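Local coordinates for DNA photolyase (Agrobacterium tumefaciens, PDB 4U63), which is a class III photolyase that uses light to split cyclobutane pyrimidine dimers in DNA, with flavin as cofactor and a methenylfolate as antenna chromophore, at residues S291-R294 with K295-W299; V298-E301 with F302-L306; A349-R352 with Q353-Q356. One frame throughout, in Å; residues are numbered along the deposited sequence. Where two conformers were deposited one is given.

Contact 1 (S291-R294 with K295-W299). With FAD (flavin-adenine dinucleotide), chain C; SO4 (sulfate ion), chain F; SO4 (sulfate ion), chain G; SO4 (sulfate ion), chain I.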
loop_
_atom_site.group_PDB
_atom_site.type_symbol
_atom_site.label_atom_id
_atom_site.label_comp_id
_atom_site.label_asym_id
_atom_site.label_seq_id
_atom_site.Cartn_x
_atom_site.Cartn_y
_atom_site.Cartn_z
ATOM N N SER A 291 -18.893 -4.360 -9.048
ATOM C CA SER A 291 -17.981 -4.466 -10.189
ATOM C C SER A 291 -16.855 -3.445 -10.080
ATOM O O SER A 291 -15.689 -3.785 -10.251
ATOM C CB SER A 291 -18.730 -4.276 -11.502
ATOM O OG SER A 291 -17.850 -4.427 -12.601
ATOM N N ARG A 292 -17.208 -2.200 -9.779
ATOM C CA ARG A 292 -16.201 -1.129 -9.629
ATOM C C ARG A 292 -15.209 -1.400 -8.495
ATOM O O ARG A 292 -14.000 -1.219 -8.658
ATOM C CB ARG A 292 -16.862 0.238 -9.415
ATOM C CG ARG A 292 -15.876 1.420 -9.425
ATOM C CD ARG A 292 -15.084 1.485 -10.740
ATOM N NE ARG A 292 -15.991 1.664 -11.876
ATOM C CZ ARG A 292 -15.620 1.770 -13.157
ATOM N NH1 ARG A 292 -14.339 1.710 -13.510
ATOM N NH2 ARG A 292 -16.552 1.939 -14.095
ATOM N N PHE A 293 -15.714 -1.844 -7.355
ATOM C CA PHE A 293 -14.839 -2.189 -6.232
ATOM C C PHE A 293 -13.894 -3.347 -6.604
ATOM O O PHE A 293 -12.694 -3.300 -6.322
ATOM C CB PHE A 293 -15.671 -2.529 -4.991
ATOM C CG PHE A 293 -14.842 -2.853 -3.794
ATOM C CD1 PHE A 293 -13.988 -1.896 -3.255
ATOM C CD2 PHE A 293 -14.892 -4.112 -3.214
ATOM C CE1 PHE A 293 -13.210 -2.184 -2.160
ATOM C CE2 PHE A 293 -14.115 -4.407 -2.110
ATOM C CZ PHE A 293 -13.270 -3.440 -1.582
ATOM N N ARG A 294 -14.443 -4.375 -7.239
ATOM C CA ARG A 294 -13.624 -5.498 -7.734
ATOM C C ARG A 294 -12.544 -5.026 -8.706
ATOM O O ARG A 294 -11.401 -5.488 -8.634
ATOM C CB ARG A 294 -14.505 -6.559 -8.378
ATOM C CG ARG A 294 -15.260 -7.388 -7.367
ATOM C CD ARG A 294 -16.306 -8.258 -8.028
ATOM N NE ARG A 294 -17.009 -9.084 -7.052
ATOM C CZ ARG A 294 -17.905 -10.025 -7.351
ATOM N NH1 ARG A 294 -18.215 -10.302 -8.616
ATOM N NH2 ARG A 294 -18.487 -10.713 -6.375
ATOM N N LYS A 295 -12.884 -4.099 -9.599
ATOM C CA LYS A 295 -11.872 -3.533 -10.513
ATOM C C LYS A 295 -10.701 -2.922 -9.747
ATOM O O LYS A 295 -9.561 -3.089 -10.145
ATOM C CB LYS A 295 -12.470 -2.496 -11.458
ATOM C CG LYS A 295 -13.247 -3.117 -12.608
ATOM C CD LYS A 295 -13.801 -2.062 -13.556
ATOM C CE LYS A 295 -14.491 -2.713 -14.737
ATOM N NZ LYS A 295 -15.186 -1.708 -15.575
ATOM N N GLU A 296 -10.985 -2.233 -8.639
ATOM C CA GLU A 296 -9.923 -1.602 -7.855
ATOM C C GLU A 296 -9.009 -2.639 -7.198
ATOM O O GLU A 296 -7.784 -2.471 -7.183
ATOM C CB GLU A 296 -10.500 -0.625 -6.831
ATOM C CG GLU A 296 -11.292 0.518 -7.459
ATOM C CD GLU A 296 -10.571 1.207 -8.596
ATOM O OE1 GLU A 296 -9.375 1.554 -8.432
ATOM O OE2 GLU A 296 -11.201 1.403 -9.645
ATOM N N ILE A 297 -9.597 -3.712 -6.689
ATOM C CA ILE A 297 -8.826 -4.859 -6.192
ATOM C C ILE A 297 -7.908 -5.400 -7.311
ATOM O O ILE A 297 -6.747 -5.737 -7.076
ATOM C CB ILE A 297 -9.755 -5.982 -5.665
ATOM C CG1 ILE A 297 -10.571 -5.499 -4.444
ATOM C CG2 ILE A 297 -8.974 -7.245 -5.306
ATOM C CD1 ILE A 297 -9.723 -5.114 -3.250
ATOM N N VAL A 298 -8.446 -5.471 -8.525
ATOM C CA VAL A 298 -7.690 -5.956 -9.676
ATOM C C VAL A 298 -6.622 -4.949 -10.141
ATOM O O VAL A 298 -5.610 -5.363 -10.722
ATOM C CB VAL A 298 -8.650 -6.413 -10.797
ATOM C CG1 VAL A 298 -7.915 -6.756 -12.080
ATOM C CG2 VAL A 298 -9.442 -7.637 -10.314
ATOM N N TRP A 299 -6.813 -3.653 -9.902
ATOM C CA TRP A 299 -5.717 -2.683 -10.139
ATOM C C TRP A 299 -4.484 -3.016 -9.280
ATOM O O TRP A 299 -3.364 -2.916 -9.753
ATOM C CB TRP A 299 -6.143 -1.225 -9.930
ATOM C CG TRP A 299 -6.798 -0.628 -11.139
ATOM C CD1 TRP A 299 -8.126 -0.462 -11.349
ATOM C CD2 TRP A 299 -6.141 -0.139 -12.325
ATOM N NE1 TRP A 299 -8.351 0.113 -12.572
ATOM C CE2 TRP A 299 -7.149 0.315 -13.198
ATOM C CE3 TRP A 299 -4.800 -0.033 -12.728
ATOM C CZ2 TRP A 299 -6.869 0.867 -14.447
ATOM C CZ3 TRP A 299 -4.525 0.513 -13.988
ATOM C CH2 TRP A 299 -5.555 0.954 -14.826
HETATM P PA FAD C . -10.579 1.535 -2.438
HETATM O O1A FAD C . -11.156 2.511 -3.411
HETATM O O2A FAD C . -11.434 1.047 -1.317
HETATM O O5B FAD C . -9.986 0.326 -3.310
HETATM C C5B FAD C . -9.848 -0.999 -2.784
HETATM C C4B FAD C . -8.429 -1.525 -2.940
HETATM O O4B FAD C . -8.043 -1.579 -4.312
HETATM C C3B FAD C . -7.387 -0.662 -2.267
HETATM O O3B FAD C . -7.324 -0.894 -0.850
HETATM C C2B FAD C . -6.131 -1.054 -3.014
HETATM O O2B FAD C . -5.571 -2.266 -2.504
HETATM C C1B FAD C . -6.638 -1.297 -4.414
HETATM N N9A FAD C . -6.488 -0.136 -5.319
HETATM C C8A FAD C . -7.402 0.828 -5.529
HETATM N N7A FAD C . -6.969 1.723 -6.440
HETATM C C5A FAD C . -5.747 1.320 -6.850
HETATM C C6A FAD C . -4.744 1.827 -7.790
HETATM N N6A FAD C . -4.979 2.954 -8.490
HETATM N N1A FAD C . -3.597 1.120 -7.911
HETATM C C2A FAD C . -3.365 -0.005 -7.197
HETATM N N3A FAD C . -4.252 -0.518 -6.319
HETATM C C4A FAD C . -5.433 0.097 -6.110
HETATM N N1 FAD C . -2.036 2.049 -3.404
HETATM C C2 FAD C . -1.423 1.260 -2.493
HETATM O O2 FAD C . -2.072 0.285 -2.053
HETATM N N3 FAD C . -0.157 1.501 -2.071
HETATM C C4 FAD C . 0.572 2.547 -2.537
HETATM O O4 FAD C . 1.752 2.757 -2.153
HETATM C C4X FAD C . -0.041 3.456 -3.526
HETATM N N5 FAD C . 0.598 4.550 -4.036
HETATM C C5X FAD C . -0.005 5.344 -4.968
HETATM C C6 FAD C . 0.654 6.440 -5.510
HETATM C C7 FAD C . 0.041 7.268 -6.455
HETATM C C7M FAD C . 0.774 8.457 -7.032
HETATM C C8 FAD C . -1.345 6.984 -6.890
HETATM C C8M FAD C . -2.057 7.840 -7.913
HETATM C C9 FAD C . -2.001 5.906 -6.358
HETATM C C9A FAD C . -1.405 5.062 -5.417
HETATM N N10 FAD C . -2.100 3.946 -4.864
HETATM C C10 FAD C . -1.433 3.133 -3.931
HETATM C "C1'" FAD C . -3.449 3.565 -5.302
HETATM C "C2'" FAD C . -4.663 4.100 -4.574
HETATM O "O2'" FAD C . -4.593 5.529 -4.524
HETATM C "C3'" FAD C . -4.811 3.502 -3.189
HETATM O "O3'" FAD C . -4.813 2.078 -3.248
HETATM C "C4'" FAD C . -6.120 3.996 -2.574
HETATM O "O4'" FAD C . -6.016 5.394 -2.317
HETATM C "C5'" FAD C . -6.388 3.245 -1.285
HETATM O "O5'" FAD C . -7.606 3.675 -0.658
HETATM P P FAD C . -8.761 2.591 -0.397
HETATM O O1P FAD C . -9.870 3.268 0.331
HETATM O O2P FAD C . -8.191 1.371 0.272
HETATM O O3P FAD C . -9.209 2.215 -1.893
HETATM S S SO4 F . -14.808 1.898 -17.237
HETATM O O1 SO4 F . -13.799 2.965 -17.076
HETATM O O2 SO4 F . -14.431 0.730 -16.416
HETATM O O3 SO4 F . -14.889 1.497 -18.654
HETATM O O4 SO4 F . -16.125 2.404 -16.806
HETATM S S SO4 G . -15.221 -3.738 -18.731
HETATM O O1 SO4 G . -14.626 -5.055 -19.046
HETATM O O2 SO4 G . -16.210 -3.883 -17.634
HETATM O O3 SO4 G . -14.155 -2.805 -18.313
HETATM O O4 SO4 G . -15.889 -3.216 -19.946
HETATM S S SO4 I . -21.721 -13.077 -7.120
HETATM O O1 SO4 I . -22.671 -12.940 -5.996
HETATM O O2 SO4 I . -21.147 -14.435 -7.112
HETATM O O3 SO4 I . -20.632 -12.092 -6.988
HETATM O O4 SO4 I . -22.424 -12.862 -8.399
HETATM O O HOH W 1 -17.311 -1.880 -13.766
HETATM O O HOH W 2 -12.289 1.714 -12.024
#

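Contact 2 (V298-E301 with F302-L306). With FAD (flavin-adenine dinucleotide), chain C.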
loop_
_atom_site.group_PDB
_atom_site.type_symbol
_atom_site.label_atom_id
_atom_site.label_comp_id
_atom_site.label_asym_id
_atom_site.label_seq_id
_atom_site.Cartn_x
_atom_site.Cartn_y
_atom_site.Cartn_z
ATOM N N VAL A 298 -8.446 -5.471 -8.525
ATOM C CA VAL A 298 -7.690 -5.956 -9.676
ATOM C C VAL A 298 -6.622 -4.949 -10.141
ATOM O O VAL A 298 -5.610 -5.363 -10.722
ATOM C CB VAL A 298 -8.650 -6.413 -10.797
ATOM C CG1 VAL A 298 -7.915 -6.756 -12.080
ATOM C CG2 VAL A 298 -9.442 -7.637 -10.314
ATOM N N TRP A 299 -6.813 -3.653 -9.902
ATOM C CA TRP A 299 -5.717 -2.683 -10.139
ATOM C C TRP A 299 -4.484 -3.016 -9.280
ATOM O O TRP A 299 -3.364 -2.916 -9.753
ATOM C CB TRP A 299 -6.143 -1.225 -9.930
ATOM C CG TRP A 299 -6.798 -0.628 -11.139
ATOM C CD1 TRP A 299 -8.126 -0.462 -11.349
ATOM C CD2 TRP A 299 -6.141 -0.139 -12.325
ATOM N NE1 TRP A 299 -8.351 0.113 -12.572
ATOM C CE2 TRP A 299 -7.149 0.315 -13.198
ATOM C CE3 TRP A 299 -4.800 -0.033 -12.728
ATOM C CZ2 TRP A 299 -6.869 0.867 -14.447
ATOM C CZ3 TRP A 299 -4.525 0.513 -13.988
ATOM C CH2 TRP A 299 -5.555 0.954 -14.826
ATOM N N ARG A 300 -4.698 -3.431 -8.035
ATOM C CA ARG A 300 -3.586 -3.913 -7.193
ATOM C C ARG A 300 -2.891 -5.118 -7.849
ATOM O O ARG A 300 -1.658 -5.154 -7.966
ATOM C CB ARG A 300 -4.070 -4.236 -5.768
ATOM C CG ARG A 300 -3.042 -4.926 -4.875
ATOM C CD ARG A 300 -3.541 -5.041 -3.438
ATOM N NE ARG A 300 -2.628 -5.819 -2.595
ATOM C CZ ARG A 300 -2.603 -7.148 -2.492
ATOM N NH1 ARG A 300 -3.464 -7.922 -3.167
ATOM N NH2 ARG A 300 -1.713 -7.723 -1.691
ATOM N N GLU A 301 -3.696 -6.081 -8.302
ATOM C CA GLU A 301 -3.176 -7.249 -9.029
ATOM C C GLU A 301 -2.332 -6.834 -10.220
ATOM O O GLU A 301 -1.230 -7.360 -10.442
ATOM C CB GLU A 301 -4.322 -8.131 -9.519
ATOM C CG GLU A 301 -5.171 -8.734 -8.407
ATOM C CD GLU A 301 -4.453 -9.819 -7.636
ATOM O OE1 GLU A 301 -3.731 -10.654 -8.253
ATOM O OE2 GLU A 301 -4.622 -9.850 -6.398
ATOM N N PHE A 302 -2.862 -5.891 -10.998
ATOM C CA PHE A 302 -2.200 -5.449 -12.210
ATOM C C PHE A 302 -0.861 -4.784 -11.892
ATOM O O PHE A 302 0.123 -4.999 -12.602
ATOM C CB PHE A 302 -3.116 -4.504 -12.983
ATOM C CG PHE A 302 -2.612 -4.130 -14.344
ATOM C CD1 PHE A 302 -2.232 -5.109 -15.263
ATOM C CD2 PHE A 302 -2.553 -2.781 -14.739
ATOM C CE1 PHE A 302 -1.772 -4.756 -16.532
ATOM C CE2 PHE A 302 -2.108 -2.434 -16.005
ATOM C CZ PHE A 302 -1.712 -3.424 -16.905
ATOM N N CYS A 303 -0.820 -3.981 -10.826
ATOM C CA CYS A 303 0.443 -3.355 -10.408
ATOM C C CYS A 303 1.513 -4.412 -10.103
ATOM O O CYS A 303 2.682 -4.261 -10.501
ATOM C CB CYS A 303 0.222 -2.433 -9.209
ATOM S SG CYS A 303 -0.733 -0.947 -9.606
ATOM N N TYR A 304 1.114 -5.484 -9.408
ATOM C CA TYR A 304 2.028 -6.596 -9.124
ATOM C C TYR A 304 2.439 -7.347 -10.402
ATOM O O TYR A 304 3.576 -7.798 -10.514
ATOM C CB TYR A 304 1.446 -7.546 -8.068
ATOM C CG TYR A 304 1.749 -7.093 -6.660
ATOM C CD1 TYR A 304 2.920 -7.489 -6.028
ATOM C CD2 TYR A 304 0.883 -6.254 -5.966
ATOM C CE1 TYR A 304 3.219 -7.071 -4.749
ATOM C CE2 TYR A 304 1.181 -5.834 -4.682
ATOM C CZ TYR A 304 2.346 -6.255 -4.080
ATOM O OH TYR A 304 2.673 -5.856 -2.819
ATOM N N HIS A 305 1.512 -7.468 -11.353
ATOM C CA HIS A 305 1.824 -8.076 -12.659
ATOM C C HIS A 305 2.931 -7.305 -13.366
ATOM O O HIS A 305 3.899 -7.887 -13.882
ATOM C CB HIS A 305 0.562 -8.114 -13.527
ATOM C CG HIS A 305 0.662 -9.038 -14.682
ATOM N ND1 HIS A 305 0.523 -10.400 -14.559
ATOM C CD2 HIS A 305 0.899 -8.801 -15.986
ATOM C CE1 HIS A 305 0.676 -10.966 -15.737
ATOM N NE2 HIS A 305 0.892 -10.016 -16.622
ATOM N N LEU A 306 2.775 -5.985 -13.396
ATOM C CA LEU A 306 3.747 -5.103 -14.032
ATOM C C LEU A 306 5.098 -5.139 -13.319
ATOM O O LEU A 306 6.142 -5.168 -13.972
ATOM C CB LEU A 306 3.207 -3.664 -14.085
ATOM C CG LEU A 306 1.981 -3.429 -14.973
ATOM C CD1 LEU A 306 1.603 -1.969 -14.917
ATOM C CD2 LEU A 306 2.203 -3.852 -16.419
HETATM P PA FAD C . -10.579 1.535 -2.438
HETATM O O1A FAD C . -11.156 2.511 -3.411
HETATM O O2A FAD C . -11.434 1.047 -1.317
HETATM O O5B FAD C . -9.986 0.326 -3.310
HETATM C C5B FAD C . -9.848 -0.999 -2.784
HETATM C C4B FAD C . -8.429 -1.525 -2.940
HETATM O O4B FAD C . -8.043 -1.579 -4.312
HETATM C C3B FAD C . -7.387 -0.662 -2.267
HETATM O O3B FAD C . -7.324 -0.894 -0.850
HETATM C C2B FAD C . -6.131 -1.054 -3.014
HETATM O O2B FAD C . -5.571 -2.266 -2.504
HETATM C C1B FAD C . -6.638 -1.297 -4.414
HETATM N N9A FAD C . -6.488 -0.136 -5.319
HETATM C C8A FAD C . -7.402 0.828 -5.529
HETATM N N7A FAD C . -6.969 1.723 -6.440
HETATM C C5A FAD C . -5.747 1.320 -6.850
HETATM C C6A FAD C . -4.744 1.827 -7.790
HETATM N N6A FAD C . -4.979 2.954 -8.490
HETATM N N1A FAD C . -3.597 1.120 -7.911
HETATM C C2A FAD C . -3.365 -0.005 -7.197
HETATM N N3A FAD C . -4.252 -0.518 -6.319
HETATM C C4A FAD C . -5.433 0.097 -6.110
HETATM N N1 FAD C . -2.036 2.049 -3.404
HETATM C C2 FAD C . -1.423 1.260 -2.493
HETATM O O2 FAD C . -2.072 0.285 -2.053
HETATM N N3 FAD C . -0.157 1.501 -2.071
HETATM C C4 FAD C . 0.572 2.547 -2.537
HETATM O O4 FAD C . 1.752 2.757 -2.153
HETATM C C4X FAD C . -0.041 3.456 -3.526
HETATM N N5 FAD C . 0.598 4.550 -4.036
HETATM C C5X FAD C . -0.005 5.344 -4.968
HETATM C C6 FAD C . 0.654 6.440 -5.510
HETATM C C7 FAD C . 0.041 7.268 -6.455
HETATM C C7M FAD C . 0.774 8.457 -7.032
HETATM C C8 FAD C . -1.345 6.984 -6.890
HETATM C C8M FAD C . -2.057 7.840 -7.913
HETATM C C9 FAD C . -2.001 5.906 -6.358
HETATM C C9A FAD C . -1.405 5.062 -5.417
HETATM N N10 FAD C . -2.100 3.946 -4.864
HETATM C C10 FAD C . -1.433 3.133 -3.931
HETATM C "C1'" FAD C . -3.449 3.565 -5.302
HETATM C "C2'" FAD C . -4.663 4.100 -4.574
HETATM O "O2'" FAD C . -4.593 5.529 -4.524
HETATM C "C3'" FAD C . -4.811 3.502 -3.189
HETATM O "O3'" FAD C . -4.813 2.078 -3.248
HETATM C "C4'" FAD C . -6.120 3.996 -2.574
HETATM O "O4'" FAD C . -6.016 5.394 -2.317
HETATM C "C5'" FAD C . -6.388 3.245 -1.285
HETATM O "O5'" FAD C . -7.606 3.675 -0.658
HETATM P P FAD C . -8.761 2.591 -0.397
HETATM O O1P FAD C . -9.870 3.268 0.331
HETATM O O2P FAD C . -8.191 1.371 0.272
HETATM O O3P FAD C . -9.209 2.215 -1.893
HETATM O O HOH W 3 0.629 -6.756 -0.602
#

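Contact 3 (A349-R352 with Q353-Q356). With MHF (5,10-methenyl-6,7,8-trihydrofolic acid), chain B.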
loop_
_atom_site.group_PDB
_atom_site.type_symbol
_atom_site.label_atom_id
_atom_site.label_comp_id
_atom_site.label_asym_id
_atom_site.label_seq_id
_atom_site.Cartn_x
_atom_site.Cartn_y
_atom_site.Cartn_z
ATOM N N ALA A 349 -4.135 20.384 0.414
ATOM C CA ALA A 349 -5.018 19.518 1.194
ATOM C C ALA A 349 -4.539 18.061 1.170
ATOM O O ALA A 349 -4.438 17.425 2.211
ATOM C CB ALA A 349 -6.447 19.635 0.690
ATOM N N GLY A 350 -4.221 17.542 -0.022
ATOM C CA GLY A 350 -3.717 16.182 -0.152
ATOM C C GLY A 350 -2.441 15.923 0.622
ATOM O O GLY A 350 -2.337 14.938 1.366
ATOM N N MET A 351 -1.467 16.817 0.468
ATOM C CA MET A 351 -0.177 16.623 1.123
ATOM C C MET A 351 -0.312 16.719 2.646
ATOM O O MET A 351 0.382 16.013 3.380
ATOM C CB MET A 351 0.868 17.602 0.580
ATOM C CG MET A 351 1.087 17.492 -0.929
ATOM S SD MET A 351 1.434 15.827 -1.520
ATOM C CE MET A 351 3.047 15.548 -0.796
ATOM N N ARG A 352 -1.225 17.567 3.109
ATOM C CA ARG A 352 -1.488 17.694 4.549
ATOM C C ARG A 352 -2.265 16.506 5.099
ATOM O O ARG A 352 -1.994 16.049 6.214
ATOM C CB ARG A 352 -2.193 19.006 4.846
ATOM C CG ARG A 352 -1.302 20.191 4.547
ATOM C CD ARG A 352 -2.037 21.491 4.793
ATOM N NE ARG A 352 -1.382 22.632 4.164
ATOM C CZ ARG A 352 -1.627 23.898 4.460
ATOM N NH1 ARG A 352 -2.511 24.220 5.410
ATOM N NH2 ARG A 352 -0.980 24.874 3.814
ATOM N N GLN A 353 -3.229 16.006 4.326
ATOM C CA GLN A 353 -3.914 14.767 4.682
ATOM C C GLN A 353 -2.911 13.638 4.887
ATOM O O GLN A 353 -2.974 12.909 5.876
ATOM C CB GLN A 353 -4.929 14.363 3.606
ATOM C CG GLN A 353 -5.604 13.036 3.912
ATOM C CD GLN A 353 -6.579 12.575 2.852
ATOM O OE1 GLN A 353 -6.399 12.806 1.649
ATOM N NE2 GLN A 353 -7.616 11.890 3.297
ATOM N N LEU A 354 -1.998 13.495 3.929
ATOM C CA LEU A 354 -0.952 12.488 3.982
ATOM C C LEU A 354 -0.105 12.620 5.248
ATOM O O LEU A 354 0.127 11.635 5.963
ATOM C CB LEU A 354 -0.072 12.612 2.736
ATOM C CG LEU A 354 1.160 11.725 2.594
ATOM C CD1 LEU A 354 0.807 10.250 2.697
ATOM C CD2 LEU A 354 1.842 12.028 1.271
ATOM N N TRP A 355 0.345 13.832 5.533
ATOM C CA TRP A 355 1.153 14.078 6.723
ATOM C C TRP A 355 0.400 13.727 8.013
ATOM O O TRP A 355 0.984 13.140 8.930
ATOM C CB TRP A 355 1.606 15.536 6.771
ATOM C CG TRP A 355 2.692 15.802 7.740
ATOM C CD1 TRP A 355 2.615 16.568 8.863
ATOM C CD2 TRP A 355 4.037 15.314 7.676
ATOM N NE1 TRP A 355 3.822 16.585 9.507
ATOM C CE2 TRP A 355 4.715 15.824 8.798
ATOM C CE3 TRP A 355 4.731 14.493 6.780
ATOM C CZ2 TRP A 355 6.064 15.546 9.046
ATOM C CZ3 TRP A 355 6.076 14.213 7.030
ATOM C CH2 TRP A 355 6.722 14.736 8.150
ATOM N N GLN A 356 -0.888 14.066 8.072
ATOM C CA GLN A 356 -1.684 13.878 9.293
ATOM C C GLN A 356 -2.152 12.448 9.522
ATOM O O GLN A 356 -2.117 11.967 10.651
ATOM C CB GLN A 356 -2.913 14.789 9.275
ATOM C CG GLN A 356 -3.653 14.823 10.601
ATOM C CD GLN A 356 -4.912 15.669 10.570
ATOM O OE1 GLN A 356 -5.266 16.253 9.541
ATOM N NE2 GLN A 356 -5.600 15.740 11.709
HETATM N N1 MHF B . 4.504 9.951 7.652
HETATM C C2 MHF B . 3.377 10.642 7.855
HETATM N NA2 MHF B . 2.266 10.227 7.217
HETATM N N3 MHF B . 3.318 11.732 8.693
HETATM C C4 MHF B . 4.418 12.166 9.335
HETATM O O4 MHF B . 4.385 13.154 10.089
HETATM C C4A MHF B . 5.672 11.427 9.132
HETATM N N5 MHF B . 6.892 11.779 9.680
HETATM C C6 MHF B . 8.160 11.308 9.117
HETATM C C7 MHF B . 7.984 9.807 8.867
HETATM N N8 MHF B . 6.797 9.566 8.037
HETATM C C8A MHF B . 5.664 10.281 8.221
HETATM C C9 MHF B . 9.215 11.731 10.157
HETATM N N10 MHF B . 8.437 12.328 11.261
HETATM C C11 MHF B . 7.149 12.721 10.711
HETATM C C12 MHF B . 10.184 15.149 13.892
HETATM C C13 MHF B . 9.030 15.508 13.180
HETATM C C14 MHF B . 8.441 14.615 12.303
HETATM C C15 MHF B . 9.001 13.333 12.105
HETATM C C16 MHF B . 10.128 12.969 12.830
HETATM C C17 MHF B . 10.717 13.868 13.715
HETATM C C MHF B . 10.834 16.093 14.871
HETATM O O MHF B . 11.708 15.633 15.591
HETATM N N MHF B . 10.405 17.357 14.982
HETATM C CA MHF B . 10.838 18.294 16.007
HETATM C CB MHF B . 11.622 19.468 15.420
HETATM C CG MHF B . 12.430 19.113 14.175
HETATM C CD MHF B . 11.620 19.029 12.892
HETATM O OE1 MHF B . 10.429 19.408 12.873
HETATM O OE2 MHF B . 12.180 18.573 11.874
HETATM C CT MHF B . 9.634 18.814 16.750
HETATM O O1 MHF B . 9.473 18.458 17.937
HETATM O O2 MHF B . 8.828 19.578 16.167
#

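Contact 1 (S291-R294 with K295-W299)
S291 meets K295 one helical turn on: its carbonyl oxygen accepts the amide N-H of K295, with S291 O and K295 N 2.9 Å apart. A water also joins S291 OG to K295 NZ, but S291 was modelled in two conformers, which leaves that link doubtful. R292 is next, and its chain bends at chi2 and chi3 (58° and 61°), which brings the guanidinium alongside K295. There K295 CD lies over one face of the guanidinium, 3.8 Å from R292 NH1. Both cations turn to one sulfate, probably from the crystallisation liquor: R292 NH2 gives a nearly straight bond to O4 (2.8 Å), while R292 NH1 and K295 NZ share O2, the latter at 2.7 Å. The sulfate lies at the guanidinium edge, in its plane, and the anion probably offsets the closeness of the two positive groups. K295 NZ also binds a second sulfate. On its other flank R292 NH1 is bridged through a water to E296 OE2; its NE is held by E246 in a salt bridge.

This stretch of helix 287-309 forms one wall of the FAD pocket in the photolyase flavin-binding region, to which F293 contributes. F293 has CG anti to the backbone N (chi1 -178°); its ring has I297 CG1 over one face, and brings CZ to 4.3 Å from I297 CD1. F293 CE1 then packs on C5B of the FAD ribose at 3.6 Å, and I297 CD1 on C4B at 3.8 Å. R294 leaves the helix in another direction, away from the flavin: its extended chain carries NH2 to another sulfate, 2.6 Å from O3, with T278 binding NE and W275 offering a cation-pi contact. The backbone carbonyl of R294 accepts the amide of V298.

Contact 2 (V298-E301 with F302-L306)
W299 and F302 leave the helix with different first torsions, W299 with CG anti to its carbonyl carbon (chi1 -84°) and F302 with CG opposite the backbone N (chi1 -172°). The two side chains thereby run side by side in the same direction although they are three positions apart in the sequence. Their rings make an offset edge-to-face pair, with the edge of F302 turned to the face of the indole. The planes are 76° apart and the centroid of the F302 ring is 5.9 Å from that of the six-membered ring of W299; the nearest atoms are W299 CZ3 and F302 CD2, at 3.9 Å. L306 closes over a face of the phenyl ring, its CG above the ring centre.

R300 and Y304 form the second pair, one turn apart. R300 stays extended to NE, and Y304 CE2 lies over one face of its guanidinium. A water at the guanidinium edge ties the pair at the polar end: it accepts a hydrogen bond from R300 NH2 (2.8 Å) and donates one to Y304 OH (3.1 Å). Nearer the backbone, Y304 CD2 brings the ring edge to 3.4 Å from R300 O. R300 NH1 and E301 OE2 make only a long salt bridge; NH1 is also held by the carbonyl of Q149, the E301 carboxylate by H152 and the amide of L151, and Y304 OH by D395.

C303 and R300 also belong to the FAD pocket: C303 SG sits 3.7 Å from C2A of the adenine, and R300 CD is 3.6 Å from O2B of the ribose. Around this buried middle of helix 287-309, helix 398-407 packs on F302, C303 and L306, helix 168-177 covers V298 and E301, and helix 271-276 borders V298, R300 and E301.

Contact 3 (A349-R352 with Q353-Q356)
M351 and L354 supply the apolar contact between the two halves of this helix, with the methyl M351 CE 4.3 Å from L354 CD2. M351 is bent at every torsion along its chain, which curls its thioether end round to the leucine branch. Both side chains are buried.

Backbone hydrogen bonds of the ordinary i to i+4 kind carry the rest of the contact. A349 O takes the amide of Q353 at 2.8 Å, G350 O that of L354, M351 O that of W355 and R352 O that of Q356 at 2.9 Å. G350 brings no side chain to the turn.

The next kind is ligand binding, for here the helix meets the methenylfolate antenna chromophore. The carbonyl of L354 accepts a hydrogen bond from the amino group NA2 of the pterin (2.9 Å, 131°, so clearly bent), and W355 O lies 2.7 Å from its N3. W355 has CG anti to the backbone N (chi1 -166°), a setting that swings the indole away from the helix, with one face against the pterin. The pterin oxygen O4 is perched 2.9 Å above the indole plane, with W355 CE2 the nearest ring atom at 3.0 Å. Further along, W355 CH2 comes to 3.3 Å from the bridging carbon C11. One residue thus meets the pterin with its main chain and with the face of its ring.

The polar side chains are tied outward: R352 forms a salt bridge with E442, Q353 OE1 accepts from Y435 OH and the amide of H361, and Q356 NE2 reaches D218. Helix 345-357 packs on two others, with helix 380-390 against M351 and L354, where W386 meets both and F387 and T390 also touch L354, and helix 434-439 against A349, Q353 and Q356, where F439 and Y435 do the packing.

In the fold
Contacts 1 and 2 are successive stretches of helix 287-309, sharing V298 and W299, with centres about 11 Å apart; both line the FAD pocket. Contact 3 stands apart on helix 345-357, its centre about 25 Å from that of contact 1 and 26 Å from that of contact 2, and serves the folate instead. Contact 2 is the buried one, and its polar groups are satisfied by protein partners and a bridging water. Contacts 1 and 3 are only partly buried: the first gathers cationic side chains round sulfates, whereas the third meets its chromophore with backbone carbonyls and an indole face. All three lie in the flavin-binding family region.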